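Local coordinates for protein Afp1 (Serratia entomophila, PDB 6RBN) that probably forms the inner tube of the anti-feeding prophage, a contractile injection system, assembling from many copies inside the extended sheath, at residues V106-V112 and R143-A149; S119-P123 and V134-T138; R18-G24 and D93-T99. All blocks are in the same frame, centred on the assembly; numbering follows the deposited sequence.

Contact 1: V106-V112 and R143-A149; sequences VLVSWNV and RVTIQTA
Ser109 to Val112 run beside Val144 to Gln147 as antiparallel neighbours in the curled sheet of a T4 gp19-like tail-tube protein, the C-terminal strand pairing with the start of the long strand 109-121. The axes of 109-112 and 144-148 approach to 4.6 Å at 148° between their directions. Two hydrogen-bonded pairs set the register. Ser109 N donates to Gln147 O at 3.1 Å, while the return bond from Gln147 N to Ser109 O is weak. Asn111 and Thr145 bond in both directions, Asn111 N to Thr145 O at 2.7 Å and Thr145 N to Asn111 O at 3.0 Å.

The face with Val108, Trp110, Val112, Val144 and Ile146 is largely apolar. Trp110 and Ile146 lie alongside each other and point the same way, with Trp110 CD1 3.5 Å from Ile146 CG1. Val144 CG1 meets the indole at its edge, near the ring plane, 4.2 Å from Trp110 CD1. On this side Phe125 of a second subunit meets the Trp110 ring edge-to-face, which makes the face part of a joint between tube subunits.

The other face carries Ser109, Asn111, Thr145 and Gln147, where Asn111 and Gln147 pack on Ala285 of the chain of Afp2. Lys284 and Gln281 of that chain hydrogen-bond Gln147 OE1 and NE2 respectively, so both polar atoms of the amide have a partner there. Gln147 CG sits between its own backbone N and carbonyl carbon (chi1 66°), bringing the chain across Asn111. Their amide planes are 73° apart, and Asn111 OD1 rests 3.6 Å from Gln147 CG.

Contact 2: S119-P123 and V134-T138; sequences SLTSP and VQQIT
Thr121 and Gln136 face each other as a hydrogen-bonded pair of an antiparallel ladder in the curled sheet of this gp19-like tail-tube protein. Thr121 N donates to Gln136 O at 3.1 Å; the reverse bond, from Gln136 N to Thr121 O, is weak. Above this pair, Thr121 OG1 lies 2.9 Å from Gln136 OE1 and 3.2 Å from Gln136 O, two acceptors between which its single proton is not settled. The glutamine reaches that hydroxyl because its chain, after starting anti to the backbone N, bends at chi2 (-99°), which brings OE1 to the threonine OG1.

At the next hydrogen-bonded pair, Thr138 N bonds to Ser119 O at 3.2 Å. The hydroxyls of Ser119 and Thr138 also meet on the Thr121 face, but their modelled separation is too short to be trusted at 2.8 Å resolution. On the reverse face Leu120 crosses Ile137 at a slant, Leu120 CD1 being 3.9 Å from Ile137 CB. Beyond the strand, Pro123 covers the start of the partner segment, its CB 3.7 Å from Val134 N.

A second shell positions these groups. Thr118 OG1 hydrogen-bonds Thr138 OG1, and Asn75 OD1 accepts from Gln135 NE2, holding the amide that lies beside Leu120. Strand 134-140 is flanked within the chain by 109-121 and by 63-69, where Ile137 pairs through its backbone with Leu66. Ser119 and Leu120 also join an antiparallel ladder with a strand of a third subunit, continuing the sheet across the interface, consistent with a continuous tube wall, while Trp110 of that subunit packs on Ser122 and Pro123.

Contact 3: R18-G24 and D93-T99; sequences RFIVTLG and DIMISLT
Ile20, Thr99 and Arg18 have the most surface buried by this strand pair, part of the antiparallel sheet of the gp19-like tail-tube fold, and all three gather at the end where 18-24 begins and 93-99 finishes. Ile20 crosses Thr99 at about a right angle, placing Ile20 CG1 3.6 Å from Thr99 OG1; the same methylene touches Ser97 CB. That hydroxyl is turned back along its own strand and donates to Ser97 O at 2.6 Å. Ser97 O also accepts from Ile20 N, at 3.1 Å, so two donors grip one carbonyl.

Arg18 contributes the aliphatic part of its chain. Its CG, placed anti to the backbone N (chi1 -172°), lies 3.4 Å from Thr99 O, after which the chain bends away and NH1 forms a salt bridge with Glu101. The backbone link here, from Thr99 N to Arg18 O, is weak.

Farther along, the ladder is firmer. Ser97 N donates to Ile20 O at 3.0 Å, Thr22 and Met95 bond both ways, and Gly24 N reaches Asp93 O. The face opposite Ile20 is hydrophobic: Val21 lies side by side with Ile96, and Leu23 CG meets Ile94 CD1 at 3.7 Å.

The axes of 19-23 and 93-99 approach to 4.7 Å, with 160° between directions. Phe30 covers Val21 and Leu23, and Phe125 of a second subunit packs on Ile96 and Leu98. Strand 92-99 lies between 19-23 and 109-121 in the sheet, while 19-23 pairs in turn with the short strand 26-27.

How the contacts relate
All three contacts belong to one antiparallel sheet. Strand 109-121 is shared by contacts 1 and 2, its beginning serving the first and its end the second, with contact centres about 24 Å apart on opposite sides of the chain's centre; contact 3 adjoins it through 92-99. Contacts 1 and 3 touch, their centres about 9 Å apart, giving the strand order 144-148, 109-121, 92-99, 19-23. Leu107 N to Leu98 O and Val112 N to Ile94 O, both 2.7 Å, are probable hydrogen bonds at that junction. Contact 2 stays about 6 Å from contact 3 at the nearest atoms. Contacts 1 and 3 both meet the second subunit and the chain of Afp2, whereas contact 2 extends into a third subunit.

Contact 1: V106-V112 and R143-A149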
ATOM      1  N   VAL A 106     -26.532  20.091  38.562  1.00 75.08           N
ATOM      2  CA  VAL A 106     -26.196  18.805  39.161  1.00 75.08           C
ATOM      3  C   VAL A 106     -27.254  17.803  38.740  1.00 75.08           C
ATOM      4  O   VAL A 106     -28.452  18.043  38.924  1.00 75.08           O
ATOM      5  CB  VAL A 106     -26.103  18.912  40.691  1.00 75.08           C
ATOM      6  CG1 VAL A 106     -26.007  17.542  41.316  1.00 75.08           C
ATOM      7  CG2 VAL A 106     -24.896  19.732  41.075  1.00 75.08           C
ATOM      8  N   LEU A 107     -26.820  16.683  38.167  1.00 72.49           N
ATOM      9  CA  LEU A 107     -27.756  15.709  37.621  1.00 72.49           C
ATOM     10  C   LEU A 107     -28.112  14.640  38.651  1.00 72.49           C
ATOM     11  O   LEU A 107     -29.274  14.500  39.036  1.00 72.49           O
ATOM     12  CB  LEU A 107     -27.153  15.077  36.366  1.00 72.49           C
ATOM     13  CG  LEU A 107     -26.816  16.071  35.257  1.00 72.49           C
ATOM     14  CD1 LEU A 107     -26.074  15.382  34.133  1.00 72.49           C
ATOM     15  CD2 LEU A 107     -28.068  16.750  34.744  1.00 72.49           C
ATOM     16  N   VAL A 108     -27.115  13.875  39.093  1.00 69.82           N
ATOM     17  CA  VAL A 108     -27.246  12.877  40.151  1.00 69.82           C
ATOM     18  C   VAL A 108     -26.003  12.998  41.017  1.00 69.82           C
ATOM     19  O   VAL A 108     -24.886  13.003  40.496  1.00 69.82           O
ATOM     20  CB  VAL A 108     -27.374  11.438  39.602  1.00 69.82           C
ATOM     21  CG1 VAL A 108     -27.332  10.423  40.723  1.00 69.82           C
ATOM     22  CG2 VAL A 108     -28.657  11.241  38.815  1.00 69.82           C
ATOM     23  N   SER A 109     -26.183  13.105  42.331  1.00 67.58           N
ATOM     24  CA  SER A 109     -25.040  13.221  43.220  1.00 67.58           C
ATOM     25  C   SER A 109     -25.033  12.097  44.245  1.00 67.58           C
ATOM     26  O   SER A 109     -26.065  11.514  44.575  1.00 67.58           O
ATOM     27  CB  SER A 109     -25.020  14.576  43.929  1.00 67.58           C
ATOM     28  OG  SER A 109     -26.094  14.706  44.824  1.00 67.58           O
ATOM     29  N   TRP A 110     -23.832  11.803  44.736  1.00 66.40           N
ATOM     30  CA  TRP A 110     -23.581  10.783  45.746  1.00 66.40           C
ATOM     31  C   TRP A 110     -23.056  11.462  46.999  1.00 66.40           C
ATOM     32  O   TRP A 110     -22.050  12.172  46.944  1.00 66.40           O
ATOM     33  CB  TRP A 110     -22.566   9.759  45.239  1.00 66.40           C
ATOM     34  CG  TRP A 110     -23.109   8.747  44.296  1.00 66.40           C
ATOM     35  CD1 TRP A 110     -23.468   7.474  44.593  1.00 66.40           C
ATOM     36  CD2 TRP A 110     -23.393   8.930  42.907  1.00 66.40           C
ATOM     37  NE1 TRP A 110     -23.941   6.840  43.475  1.00 66.40           N
ATOM     38  CE2 TRP A 110     -23.907   7.716  42.425  1.00 66.40           C
ATOM     39  CE3 TRP A 110     -23.255  10.000  42.022  1.00 66.40           C
ATOM     40  CZ2 TRP A 110     -24.285   7.542  41.100  1.00 66.40           C
ATOM     41  CZ3 TRP A 110     -23.629   9.826  40.712  1.00 66.40           C
ATOM     42  CH2 TRP A 110     -24.139   8.607  40.260  1.00 66.40           C
ATOM     43  N   ASN A 111     -23.730  11.243  48.121  1.00 67.23           N
ATOM     44  CA  ASN A 111     -23.352  11.853  49.385  1.00 67.23           C
ATOM     45  C   ASN A 111     -22.628  10.845  50.263  1.00 67.23           C
ATOM     46  O   ASN A 111     -22.998   9.671  50.317  1.00 67.23           O
ATOM     47  CB  ASN A 111     -24.576  12.391  50.120  1.00 67.23           C
ATOM     48  CG  ASN A 111     -25.270  13.482  49.357  1.00 67.23           C
ATOM     49  OD1 ASN A 111     -26.415  13.334  48.944  1.00 67.23           O
ATOM     50  ND2 ASN A 111     -24.576  14.590  49.155  1.00 67.23           N
ATOM     51  N   VAL A 112     -21.591  11.316  50.949  1.00 67.87           N
ATOM     52  CA  VAL A 112     -20.761  10.505  51.830  1.00 67.87           C
ATOM     53  C   VAL A 112     -20.722  11.200  53.184  1.00 67.87           C
ATOM     54  O   VAL A 112     -20.469  12.404  53.251  1.00 67.87           O
ATOM     55  CB  VAL A 112     -19.346  10.334  51.252  1.00 67.87           C
ATOM     56  CG1 VAL A 112     -18.452   9.640  52.218  1.00 67.87           C
ATOM     57  CG2 VAL A 112     -19.396   9.576  49.941  1.00 67.87           C
ATOM     58  N   ARG A 143     -21.694   5.726  55.569  1.00 69.80           N
ATOM     59  CA  ARG A 143     -22.808   5.467  54.669  1.00 69.80           C
ATOM     60  C   ARG A 143     -22.624   6.258  53.384  1.00 69.80           C
ATOM     61  O   ARG A 143     -21.897   7.250  53.338  1.00 69.80           O
ATOM     62  CB  ARG A 143     -24.162   5.807  55.301  1.00 69.80           C
ATOM     63  CG  ARG A 143     -24.395   7.274  55.503  1.00 69.80           C
ATOM     64  CD  ARG A 143     -25.723   7.543  56.166  1.00 69.80           C
ATOM     65  NE  ARG A 143     -25.963   8.975  56.301  1.00 69.80           N
ATOM     66  CZ  ARG A 143     -25.562   9.705  57.336  1.00 69.80           C
ATOM     67  NH1 ARG A 143     -25.823  11.000  57.377  1.00 69.80           N
ATOM     68  NH2 ARG A 143     -24.911   9.133  58.339  1.00 69.80           N
ATOM     69  N   VAL A 144     -23.291   5.782  52.334  1.00 68.08           N
ATOM     70  CA  VAL A 144     -23.331   6.433  51.029  1.00 68.08           C
ATOM     71  C   VAL A 144     -24.791   6.537  50.617  1.00 68.08           C
ATOM     72  O   VAL A 144     -25.483   5.518  50.521  1.00 68.08           O
ATOM     73  CB  VAL A 144     -22.531   5.659  49.965  1.00 68.08           C
ATOM     74  CG1 VAL A 144     -22.769   6.246  48.592  1.00 68.08           C
ATOM     75  CG2 VAL A 144     -21.054   5.686  50.280  1.00 68.08           C
ATOM     76  N   THR A 145     -25.263   7.757  50.385  1.00 66.99           N
ATOM     77  CA  THR A 145     -26.622   7.983  49.922  1.00 66.99           C
ATOM     78  C   THR A 145     -26.598   8.664  48.562  1.00 66.99           C
ATOM     79  O   THR A 145     -25.611   9.289  48.173  1.00 66.99           O
ATOM     80  CB  THR A 145     -27.429   8.826  50.917  1.00 66.99           C
ATOM     81  OG1 THR A 145     -26.798  10.098  51.092  1.00 66.99           O
ATOM     82  CG2 THR A 145     -27.531   8.125  52.257  1.00 66.99           C
ATOM     83  N   ILE A 146     -27.703   8.528  47.836  1.00 66.42           N
ATOM     84  CA  ILE A 146     -27.846   9.057  46.485  1.00 66.42           C
ATOM     85  C   ILE A 146     -29.064   9.964  46.465  1.00 66.42           C
ATOM     86  O   ILE A 146     -30.187   9.500  46.701  1.00 66.42           O
ATOM     87  CB  ILE A 146     -28.008   7.933  45.449  1.00 66.42           C
ATOM     88  CG1 ILE A 146     -26.808   6.992  45.467  1.00 66.42           C
ATOM     89  CG2 ILE A 146     -28.199   8.506  44.065  1.00 66.42           C
ATOM     90  CD1 ILE A 146     -27.015   5.737  44.672  1.00 66.42           C
ATOM     91  N   GLN A 147     -28.861  11.246  46.184  1.00 68.98           N
ATOM     92  CA  GLN A 147     -29.976  12.132  45.890  1.00 68.98           C
ATOM     93  C   GLN A 147     -29.975  12.459  44.405  1.00 68.98           C
ATOM     94  O   GLN A 147     -28.917  12.644  43.794  1.00 68.98           O
ATOM     95  CB  GLN A 147     -29.954  13.412  46.738  1.00 68.98           C
ATOM     96  CG  GLN A 147     -28.818  14.363  46.502  1.00 68.98           C
ATOM     97  CD  GLN A 147     -28.942  15.624  47.317  1.00 68.98           C
ATOM     98  OE1 GLN A 147     -29.903  15.799  48.057  1.00 68.98           O
ATOM     99  NE2 GLN A 147     -27.980  16.519  47.172  1.00 68.98           N
ATOM    100  N   THR A 148     -31.165  12.478  43.818  1.00 74.44           N
ATOM    101  CA  THR A 148     -31.340  12.593  42.375  1.00 74.44           C
ATOM    102  C   THR A 148     -32.128  13.861  42.085  1.00 74.44           C
ATOM    103  O   THR A 148     -33.352  13.885  42.244  1.00 74.44           O
ATOM    104  CB  THR A 148     -32.059  11.375  41.810  1.00 74.44           C
ATOM    105  OG1 THR A 148     -33.358  11.278  42.400  1.00 74.44           O
ATOM    106  CG2 THR A 148     -31.282  10.108  42.100  1.00 74.44           C
ATOM    107  N   ALA A 149     -31.427  14.901  41.652  1.00 77.31           N
ATOM    108  CA  ALA A 149     -32.067  16.112  41.162  1.00 77.31           C
ATOM    109  C   ALA A 149     -31.138  16.821  40.190  1.00 77.31           C
ATOM    110  O   ALA A 149     -31.271  18.020  39.956  1.00 77.31           O
ATOM    111  CB  ALA A 149     -32.440  17.029  42.310  1.00 77.31           C
TER

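Contact 2: S119-P123 and V134-T138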
ATOM      1  N   SER A 119      -5.165   6.243  53.857  1.00 66.26           N
ATOM      2  CA  SER A 119      -3.926   6.051  53.120  1.00 66.26           C
ATOM      3  C   SER A 119      -3.745   7.193  52.134  1.00 66.26           C
ATOM      4  O   SER A 119      -4.708   7.841  51.728  1.00 66.26           O
ATOM      5  CB  SER A 119      -3.908   4.711  52.384  1.00 66.26           C
ATOM      6  OG  SER A 119      -4.813   4.715  51.303  1.00 66.26           O
ATOM      7  N   LEU A 120      -2.491   7.429  51.760  1.00 66.61           N
ATOM      8  CA  LEU A 120      -2.149   8.427  50.748  1.00 66.61           C
ATOM      9  C   LEU A 120      -0.911   7.927  50.023  1.00 66.61           C
ATOM     10  O   LEU A 120       0.192   8.010  50.563  1.00 66.61           O
ATOM     11  CB  LEU A 120      -1.895   9.793  51.369  1.00 66.61           C
ATOM     12  CG  LEU A 120      -1.531  10.923  50.405  1.00 66.61           C
ATOM     13  CD1 LEU A 120      -2.672  11.212  49.455  1.00 66.61           C
ATOM     14  CD2 LEU A 120      -1.154  12.166  51.169  1.00 66.61           C
ATOM     15  N   THR A 121      -1.086   7.413  48.812  1.00 69.12           N
ATOM     16  CA  THR A 121       0.018   6.807  48.084  1.00 69.12           C
ATOM     17  C   THR A 121       0.663   7.843  47.175  1.00 69.12           C
ATOM     18  O   THR A 121      -0.003   8.423  46.314  1.00 69.12           O
ATOM     19  CB  THR A 121      -0.451   5.603  47.270  1.00 69.12           C
ATOM     20  OG1 THR A 121      -1.346   6.038  46.251  1.00 69.12           O
ATOM     21  CG2 THR A 121      -1.168   4.613  48.160  1.00 69.12           C
ATOM     22  N   SER A 122       1.955   8.071  47.376  1.00 72.63           N
ATOM     23  CA  SER A 122       2.724   8.948  46.515  1.00 72.63           C
ATOM     24  C   SER A 122       2.918   8.294  45.148  1.00 72.63           C
ATOM     25  O   SER A 122       2.832   7.069  45.029  1.00 72.63           O
ATOM     26  CB  SER A 122       4.078   9.235  47.157  1.00 72.63           C
ATOM     27  OG  SER A 122       4.863   8.057  47.186  1.00 72.63           O
ATOM     28  N   PRO A 123       3.160   9.080  44.096  1.00 73.96           N
ATOM     29  CA  PRO A 123       3.379   8.485  42.775  1.00 73.96           C
ATOM     30  C   PRO A 123       4.697   7.730  42.689  1.00 73.96           C
ATOM     31  O   PRO A 123       5.649   7.988  43.426  1.00 73.96           O
ATOM     32  CB  PRO A 123       3.387   9.695  41.841  1.00 73.96           C
ATOM     33  CG  PRO A 123       3.758  10.824  42.709  1.00 73.96           C
ATOM     34  CD  PRO A 123       3.108  10.551  44.007  1.00 73.96           C
ATOM     35  N   VAL A 134       0.540  11.490  40.389  1.00 68.80           N
ATOM     36  CA  VAL A 134      -0.844  11.337  40.818  1.00 68.80           C
ATOM     37  C   VAL A 134      -0.862  10.707  42.200  1.00 68.80           C
ATOM     38  O   VAL A 134      -0.451   9.553  42.369  1.00 68.80           O
ATOM     39  CB  VAL A 134      -1.664  10.491  39.831  1.00 68.80           C
ATOM     40  CG1 VAL A 134      -3.036  10.198  40.397  1.00 68.80           C
ATOM     41  CG2 VAL A 134      -1.801  11.208  38.510  1.00 68.80           C
ATOM     42  N   GLN A 135      -1.340  11.461  43.182  1.00 70.18           N
ATOM     43  CA  GLN A 135      -1.619  10.917  44.498  1.00 70.18           C
ATOM     44  C   GLN A 135      -2.960  10.201  44.491  1.00 70.18           C
ATOM     45  O   GLN A 135      -3.857  10.538  43.720  1.00 70.18           O
ATOM     46  CB  GLN A 135      -1.633  12.024  45.540  1.00 70.18           C
ATOM     47  CG  GLN A 135      -0.279  12.598  45.836  1.00 70.18           C
ATOM     48  CD  GLN A 135      -0.359  13.781  46.759  1.00 70.18           C
ATOM     49  OE1 GLN A 135      -1.446  14.261  47.075  1.00 70.18           O
ATOM     50  NE2 GLN A 135       0.792  14.258  47.212  1.00 70.18           N
ATOM     51  N   GLN A 136      -3.093   9.216  45.369  1.00 69.62           N
ATOM     52  CA  GLN A 136      -4.280   8.371  45.433  1.00 69.62           C
ATOM     53  C   GLN A 136      -4.627   8.143  46.898  1.00 69.62           C
ATOM     54  O   GLN A 136      -3.920   7.415  47.600  1.00 69.62           O
ATOM     55  CB  GLN A 136      -4.040   7.064  44.681  1.00 69.62           C
ATOM     56  CG  GLN A 136      -5.175   6.061  44.664  1.00 69.62           C
ATOM     57  CD  GLN A 136      -4.990   4.971  45.704  1.00 69.62           C
ATOM     58  OE1 GLN A 136      -3.867   4.651  46.084  1.00 69.62           O
ATOM     59  NE2 GLN A 136      -6.083   4.378  46.143  1.00 69.62           N
ATOM     60  N   ILE A 137      -5.706   8.771  47.355  1.00 66.68           N
ATOM     61  CA  ILE A 137      -6.120   8.749  48.752  1.00 66.68           C
ATOM     62  C   ILE A 137      -7.314   7.815  48.904  1.00 66.68           C
ATOM     63  O   ILE A 137      -8.198   7.769  48.039  1.00 66.68           O
ATOM     64  CB  ILE A 137      -6.421  10.182  49.257  1.00 66.68           C
ATOM     65  CG1 ILE A 137      -6.741  10.211  50.751  1.00 66.68           C
ATOM     66  CG2 ILE A 137      -7.506  10.877  48.449  1.00 66.68           C
ATOM     67  CD1 ILE A 137      -6.684  11.591  51.343  1.00 66.68           C
ATOM     68  N   THR A 138      -7.311   7.020  49.969  1.00 65.89           N
ATOM     69  CA  THR A 138      -8.445   6.175  50.302  1.00 65.89           C
ATOM     70  C   THR A 138      -9.100   6.689  51.574  1.00 65.89           C
ATOM     71  O   THR A 138      -8.429   7.161  52.492  1.00 65.89           O
ATOM     72  CB  THR A 138      -8.060   4.713  50.499  1.00 65.89           C
ATOM     73  OG1 THR A 138      -7.150   4.602  51.594  1.00 65.89           O
ATOM     74  CG2 THR A 138      -7.413   4.160  49.255  1.00 65.89           C
TER

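Contact 3: R18-G24 and D93-T99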
ATOM      1  N   ARG A  18     -17.727  13.676  33.846  1.00 68.74           N
ATOM      2  CA  ARG A  18     -17.986  15.012  34.370  1.00 68.74           C
ATOM      3  C   ARG A  18     -18.488  14.886  35.797  1.00 68.74           C
ATOM      4  O   ARG A  18     -19.608  14.418  36.023  1.00 68.74           O
ATOM      5  CB  ARG A  18     -19.009  15.745  33.521  1.00 68.74           C
ATOM      6  CG  ARG A  18     -19.164  17.188  33.907  1.00 68.74           C
ATOM      7  CD  ARG A  18     -17.879  17.865  33.564  1.00 68.74           C
ATOM      8  NE  ARG A  18     -17.702  17.933  32.124  1.00 68.74           N
ATOM      9  CZ  ARG A  18     -16.523  17.929  31.521  1.00 68.74           C
ATOM     10  NH1 ARG A  18     -16.444  18.010  30.203  1.00 68.74           N
ATOM     11  NH2 ARG A  18     -15.425  17.769  32.234  1.00 68.74           N
ATOM     12  N   PHE A  19     -17.678  15.324  36.754  1.00 66.29           N
ATOM     13  CA  PHE A  19     -18.041  15.197  38.152  1.00 66.29           C
ATOM     14  C   PHE A  19     -17.297  16.241  38.963  1.00 66.29           C
ATOM     15  O   PHE A  19     -16.129  16.528  38.708  1.00 66.29           O
ATOM     16  CB  PHE A  19     -17.760  13.778  38.683  1.00 66.29           C
ATOM     17  CG  PHE A  19     -16.312  13.376  38.644  1.00 66.29           C
ATOM     18  CD1 PHE A  19     -15.766  12.813  37.504  1.00 66.29           C
ATOM     19  CD2 PHE A  19     -15.510  13.508  39.766  1.00 66.29           C
ATOM     20  CE1 PHE A  19     -14.448  12.437  37.472  1.00 66.29           C
ATOM     21  CE2 PHE A  19     -14.193  13.131  39.736  1.00 66.29           C
ATOM     22  CZ  PHE A  19     -13.664  12.593  38.589  1.00 66.29           C
ATOM     23  N   ILE A  20     -17.986  16.809  39.944  1.00 68.52           N
ATOM     24  CA  ILE A  20     -17.355  17.704  40.901  1.00 68.52           C
ATOM     25  C   ILE A  20     -17.345  17.018  42.257  1.00 68.52           C
ATOM     26  O   ILE A  20     -18.237  16.230  42.585  1.00 68.52           O
ATOM     27  CB  ILE A  20     -18.050  19.082  40.969  1.00 68.52           C
ATOM     28  CG1 ILE A  20     -19.522  18.942  41.341  1.00 68.52           C
ATOM     29  CG2 ILE A  20     -17.912  19.807  39.650  1.00 68.52           C
ATOM     30  CD1 ILE A  20     -20.190  20.251  41.638  1.00 68.52           C
ATOM     31  N   VAL A  21     -16.303  17.291  43.034  1.00 70.91           N
ATOM     32  CA  VAL A  21     -16.110  16.673  44.337  1.00 70.91           C
ATOM     33  C   VAL A  21     -16.029  17.792  45.362  1.00 70.91           C
ATOM     34  O   VAL A  21     -15.021  18.504  45.437  1.00 70.91           O
ATOM     35  CB  VAL A  21     -14.859  15.789  44.382  1.00 70.91           C
ATOM     36  CG1 VAL A  21     -14.654  15.238  45.776  1.00 70.91           C
ATOM     37  CG2 VAL A  21     -14.968  14.652  43.390  1.00 70.91           C
ATOM     38  N   THR A  22     -17.093  17.963  46.136  1.00 74.13           N
ATOM     39  CA  THR A  22     -17.102  18.905  47.248  1.00 74.13           C
ATOM     40  C   THR A  22     -16.611  18.167  48.484  1.00 74.13           C
ATOM     41  O   THR A  22     -17.314  17.308  49.022  1.00 74.13           O
ATOM     42  CB  THR A  22     -18.496  19.481  47.466  1.00 74.13           C
ATOM     43  OG1 THR A  22     -18.929  20.146  46.274  1.00 74.13           O
ATOM     44  CG2 THR A  22     -18.476  20.475  48.602  1.00 74.13           C
ATOM     45  N   LEU A  23     -15.410  18.498  48.931  1.00 75.70           N
ATOM     46  CA  LEU A  23     -14.720  17.768  49.988  1.00 75.70           C
ATOM     47  C   LEU A  23     -14.777  18.623  51.250  1.00 75.70           C
ATOM     48  O   LEU A  23     -13.933  19.489  51.472  1.00 75.70           O
ATOM     49  CB  LEU A  23     -13.294  17.441  49.550  1.00 75.70           C
ATOM     50  CG  LEU A  23     -12.432  16.485  50.366  1.00 75.70           C
ATOM     51  CD1 LEU A  23     -11.615  15.640  49.425  1.00 75.70           C
ATOM     52  CD2 LEU A  23     -11.515  17.235  51.299  1.00 75.70           C
ATOM     53  N   GLY A  24     -15.792  18.378  52.071  1.00 76.63           N
ATOM     54  CA  GLY A  24     -15.987  19.161  53.270  1.00 76.63           C
ATOM     55  C   GLY A  24     -16.727  20.447  52.986  1.00 76.63           C
ATOM     56  O   GLY A  24     -17.948  20.450  52.822  1.00 76.63           O
ATOM     57  N   ASP A  93     -17.488  15.441  55.057  1.00 72.62           N
ATOM     58  CA  ASP A  93     -18.537  14.864  54.229  1.00 72.62           C
ATOM     59  C   ASP A  93     -18.270  15.157  52.757  1.00 72.62           C
ATOM     60  O   ASP A  93     -18.027  16.305  52.378  1.00 72.62           O
ATOM     61  CB  ASP A  93     -19.911  15.380  54.656  1.00 72.62           C
ATOM     62  CG  ASP A  93     -19.943  16.875  54.863  1.00 72.62           C
ATOM     63  OD1 ASP A  93     -18.867  17.508  54.822  1.00 72.62           O
ATOM     64  OD2 ASP A  93     -21.046  17.422  55.078  1.00 72.62           O
ATOM     65  N   ILE A  94     -18.311  14.111  51.934  1.00 70.15           N
ATOM     66  CA  ILE A  94     -17.928  14.187  50.530  1.00 70.15           C
ATOM     67  C   ILE A  94     -19.190  14.169  49.682  1.00 70.15           C
ATOM     68  O   ILE A  94     -20.113  13.391  49.946  1.00 70.15           O
ATOM     69  CB  ILE A  94     -17.002  13.015  50.149  1.00 70.15           C
ATOM     70  CG1 ILE A  94     -15.889  12.837  51.177  1.00 70.15           C
ATOM     71  CG2 ILE A  94     -16.395  13.224  48.778  1.00 70.15           C
ATOM     72  CD1 ILE A  94     -14.990  14.012  51.325  1.00 70.15           C
ATOM     73  N   MET A  95     -19.236  15.020  48.662  1.00 70.31           N
ATOM     74  CA  MET A  95     -20.302  14.985  47.672  1.00 70.31           C
ATOM     75  C   MET A  95     -19.681  14.861  46.293  1.00 70.31           C
ATOM     76  O   MET A  95     -18.861  15.694  45.907  1.00 70.31           O
ATOM     77  CB  MET A  95     -21.160  16.242  47.722  1.00 70.31           C
ATOM     78  CG  MET A  95     -22.386  16.154  46.845  1.00 70.31           C
ATOM     79  SD  MET A  95     -23.219  17.734  46.724  1.00 70.31           S
ATOM     80  CE  MET A  95     -23.690  17.944  48.421  1.00 70.31           C
ATOM     81  N   ILE A  96     -20.075  13.833  45.549  1.00 67.74           N
ATOM     82  CA  ILE A  96     -19.614  13.632  44.182  1.00 67.74           C
ATOM     83  C   ILE A  96     -20.835  13.735  43.280  1.00 67.74           C
ATOM     84  O   ILE A  96     -21.722  12.876  43.327  1.00 67.74           O
ATOM     85  CB  ILE A  96     -18.898  12.290  44.002  1.00 67.74           C
ATOM     86  CG1 ILE A  96     -17.654  12.245  44.882  1.00 67.74           C
ATOM     87  CG2 ILE A  96     -18.511  12.091  42.561  1.00 67.74           C
ATOM     88  CD1 ILE A  96     -17.003  10.899  44.945  1.00 67.74           C
ATOM     89  N   SER A  97     -20.879  14.778  42.459  1.00 68.54           N
ATOM     90  CA  SER A  97     -22.062  15.137  41.691  1.00 68.54           C
ATOM     91  C   SER A  97     -21.786  14.976  40.205  1.00 68.54           C
ATOM     92  O   SER A  97     -20.868  15.606  39.680  1.00 68.54           O
ATOM     93  CB  SER A  97     -22.461  16.587  41.970  1.00 68.54           C
ATOM     94  OG  SER A  97     -22.710  16.811  43.341  1.00 68.54           O
ATOM     95  N   LEU A  98     -22.588  14.159  39.525  1.00 69.11           N
ATOM     96  CA  LEU A  98     -22.581  14.165  38.066  1.00 69.11           C
ATOM     97  C   LEU A  98     -23.156  15.484  37.575  1.00 69.11           C
ATOM     98  O   LEU A  98     -24.257  15.876  37.969  1.00 69.11           O
ATOM     99  CB  LEU A  98     -23.368  12.987  37.503  1.00 69.11           C
ATOM    100  CG  LEU A  98     -22.686  11.629  37.624  1.00 69.11           C
ATOM    101  CD1 LEU A  98     -23.599  10.535  37.136  1.00 69.11           C
ATOM    102  CD2 LEU A  98     -21.414  11.644  36.819  1.00 69.11           C
ATOM    103  N   THR A  99     -22.412  16.166  36.717  1.00 73.46           N
ATOM    104  CA  THR A  99     -22.605  17.585  36.497  1.00 73.46           C
ATOM    105  C   THR A  99     -22.860  17.834  35.012  1.00 73.46           C
ATOM    106  O   THR A  99     -22.539  17.006  34.157  1.00 73.46           O
ATOM    107  CB  THR A  99     -21.365  18.351  37.005  1.00 73.46           C
ATOM    108  OG1 THR A  99     -20.973  17.795  38.261  1.00 73.46           O
ATOM    109  CG2 THR A  99     -21.658  19.811  37.283  1.00 73.46           C
TER